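PDB 3EF4: blue copper protein from Hyphomicrobium denitrificans, which binds a single copper ion and, as a pseudoazurin of the cupredoxin family, probably carries electrons in the bacterial periplasm. Local coordinates for residues 22-28 with 88-94. Residue numbers count along the deposited sequence, not the author numbering.
Sequences GFVKVEA and VVLVQVG
Set strands 23-26 and 88-93 parallel, 4.8 Å apart at closest approach and 16° off alignment, both extended. F23 pairs with L90, V24 with V91, K25 with Q92 and V26 with V93. Five backbone hydrogen bonds stitch them: L90 N to G22 O (2.9 Å), V24 N to L90 O (3.0 Å), Q92 N to V24 O (2.9 Å), V26 N to Q92 O (2.8 Å) and G94 N to V26 O (3.0 Å). On one face Q92 (chi1, chi2 t) lies against both the F23 ring (chi1 t), whose CZ is 3.4 Å from Q92 OE1, and the K25 chain (chi2 p), whose CD is 3.4 Å from Q92 CD. L90 CD2 touches F23 CD1 at 4.0 Å. K25 NZ meets E27 OE1 in a 2.6 Å salt bridge. On the opposite face, V26 CG2 faces the notch formed by V91 CG1 (4.0 Å) and V93 CG2 (3.8 Å), and V24 CG1 packs on V91 CG2 (3.9 Å). G94, at positive phi, ends the pairing. This is a parallel pair in a cupredoxin Greek-key beta-sandwich; V91 and V26 pack on V32 of strand 31-35, strand 73-78 hydrogen-bonds the far edge of 88-93, and helix 109-119 covers V88 and L90.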
loop_
_atom_site.group_PDB
_atom_site.type_symbol
_atom_site.label_atom_id
_atom_site.label_comp_id
_atom_site.label_asym_id
_atom_site.label_seq_id
_atom_site.Cartn_x
_atom_site.Cartn_y
_atom_site.Cartn_z
ATOM N N GLY A 22 4.273 -6.191 0.247
ATOM C CA GLY A 22 4.411 -4.772 0.329
ATOM C C GLY A 22 4.288 -4.044 -1.002
ATOM O O GLY A 22 4.114 -2.828 -1.032
ATOM N N PHE A 23 4.388 -4.788 -2.089
ATOM C CA PHE A 23 4.228 -4.267 -3.447
ATOM C C PHE A 23 3.313 -5.250 -4.169
ATOM O O PHE A 23 3.520 -6.458 -4.088
ATOM C CB PHE A 23 5.562 -4.167 -4.167
ATOM C CG PHE A 23 5.374 -3.847 -5.636
ATOM C CD1 PHE A 23 5.121 -2.548 -6.017
ATOM C CD2 PHE A 23 5.414 -4.815 -6.626
ATOM C CE1 PHE A 23 4.901 -2.225 -7.343
ATOM C CE2 PHE A 23 5.158 -4.538 -7.949
ATOM C CZ PHE A 23 4.877 -3.225 -8.303
ATOM N N VAL A 24 2.321 -4.734 -4.871
ATOM C CA VAL A 24 1.532 -5.644 -5.724
ATOM C C VAL A 24 1.168 -4.916 -7.010
ATOM O O VAL A 24 0.762 -3.772 -7.040
ATOM C CB VAL A 24 0.349 -6.281 -5.023
ATOM C CG1 VAL A 24 -0.602 -5.218 -4.613
ATOM C CG2 VAL A 24 -0.439 -7.261 -5.897
ATOM N N LYS A 25 1.383 -5.625 -8.096
ATOM C CA LYS A 25 1.045 -5.210 -9.440
ATOM C C LYS A 25 -0.267 -5.832 -9.857
ATOM O O LYS A 25 -0.465 -7.044 -9.785
ATOM C CB LYS A 25 2.195 -5.585 -10.398
ATOM C CG LYS A 25 1.773 -5.321 -11.849
ATOM C CD LYS A 25 1.900 -3.900 -12.278
ATOM C CE LYS A 25 1.625 -3.622 -13.757
ATOM N NZ LYS A 25 0.448 -4.380 -14.272
ATOM N N VAL A 26 -1.191 -4.978 -10.277
ATOM C CA VAL A 26 -2.521 -5.360 -10.655
ATOM C C VAL A 26 -2.915 -4.660 -11.958
ATOM O O VAL A 26 -2.174 -3.839 -12.513
ATOM C CB VAL A 26 -3.561 -5.063 -9.568
ATOM C CG1 VAL A 26 -3.095 -5.575 -8.223
ATOM C CG2 VAL A 26 -3.829 -3.563 -9.471
ATOM N N GLU A 27 -4.077 -5.063 -12.449
ATOM C CA GLU A 27 -4.570 -4.385 -13.663
ATOM C C GLU A 27 -5.889 -3.707 -13.323
ATOM O O GLU A 27 -6.570 -4.026 -12.356
ATOM C CB GLU A 27 -4.742 -5.344 -14.842
ATOM C CG GLU A 27 -3.405 -5.876 -15.381
ATOM C CD GLU A 27 -2.425 -4.849 -15.913
ATOM O OE1 GLU A 27 -1.220 -5.129 -16.167
ATOM O OE2 GLU A 27 -2.781 -3.675 -16.133
ATOM N N ALA A 28 -6.236 -2.731 -14.161
ATOM C CA ALA A 28 -7.515 -2.089 -13.947
ATOM C C ALA A 28 -8.667 -3.090 -13.923
ATOM O O ALA A 28 -8.626 -4.027 -14.738
ATOM C CB ALA A 28 -7.741 -1.103 -15.083
ATOM N N VAL A 88 3.572 0.250 5.269
ATOM C CA VAL A 88 3.267 0.934 4.041
ATOM C C VAL A 88 3.212 -0.072 2.902
ATOM O O VAL A 88 3.967 -1.067 2.941
ATOM C CB VAL A 88 4.221 2.105 3.749
ATOM C CG1 VAL A 88 5.657 1.640 3.542
ATOM C CG2 VAL A 88 3.777 2.931 2.565
ATOM N N VAL A 89 2.376 0.128 1.919
ATOM C CA VAL A 89 2.204 -0.759 0.777
ATOM C C VAL A 89 2.018 0.087 -0.462
ATOM O O VAL A 89 1.443 1.174 -0.426
ATOM C CB VAL A 89 1.031 -1.720 1.018
ATOM C CG1 VAL A 89 -0.282 -0.968 1.296
ATOM C CG2 VAL A 89 0.841 -2.702 -0.128
ATOM N N LEU A 90 2.478 -0.451 -1.589
ATOM C CA LEU A 90 2.436 0.199 -2.870
ATOM C C LEU A 90 1.691 -0.715 -3.855
ATOM O O LEU A 90 2.111 -1.847 -4.095
ATOM C CB LEU A 90 3.841 0.474 -3.381
ATOM C CG LEU A 90 3.973 1.228 -4.721
ATOM C CD1 LEU A 90 3.323 2.586 -4.641
ATOM C CD2 LEU A 90 5.432 1.361 -5.150
ATOM N N VAL A 91 0.619 -0.208 -4.440
ATOM C CA VAL A 91 -0.142 -0.951 -5.442
ATOM C C VAL A 91 0.086 -0.258 -6.780
ATOM O O VAL A 91 -0.165 0.949 -6.900
ATOM C CB VAL A 91 -1.635 -0.985 -5.127
ATOM C CG1 VAL A 91 -2.415 -1.718 -6.196
ATOM C CG2 VAL A 91 -1.868 -1.630 -3.773
ATOM N N GLN A 92 0.524 -1.005 -7.772
ATOM C CA GLN A 92 0.653 -0.502 -9.142
ATOM C C GLN A 92 -0.481 -1.018 -9.982
ATOM O O GLN A 92 -0.654 -2.230 -10.119
ATOM C CB GLN A 92 1.948 -1.012 -9.735
ATOM C CG GLN A 92 2.117 -0.512 -11.171
ATOM C CD GLN A 92 3.469 -0.901 -11.769
ATOM O OE1 GLN A 92 4.416 -1.279 -11.053
ATOM N NE2 GLN A 92 3.564 -0.747 -13.080
ATOM N N VAL A 93 -1.231 -0.088 -10.550
ATOM C CA VAL A 93 -2.306 -0.402 -11.465
ATOM C C VAL A 93 -1.833 -0.088 -12.874
ATOM O O VAL A 93 -1.665 1.087 -13.227
ATOM C CB VAL A 93 -3.586 0.395 -11.134
ATOM C CG1 VAL A 93 -4.721 -0.008 -12.067
ATOM C CG2 VAL A 93 -3.964 0.226 -9.676
ATOM N N GLY A 94 -1.570 -1.113 -13.663
ATOM C CA GLY A 94 -1.119 -0.792 -15.018
ATOM C C GLY A 94 0.157 -0.007 -15.064
ATOM O O GLY A 94 1.089 -0.276 -14.299
#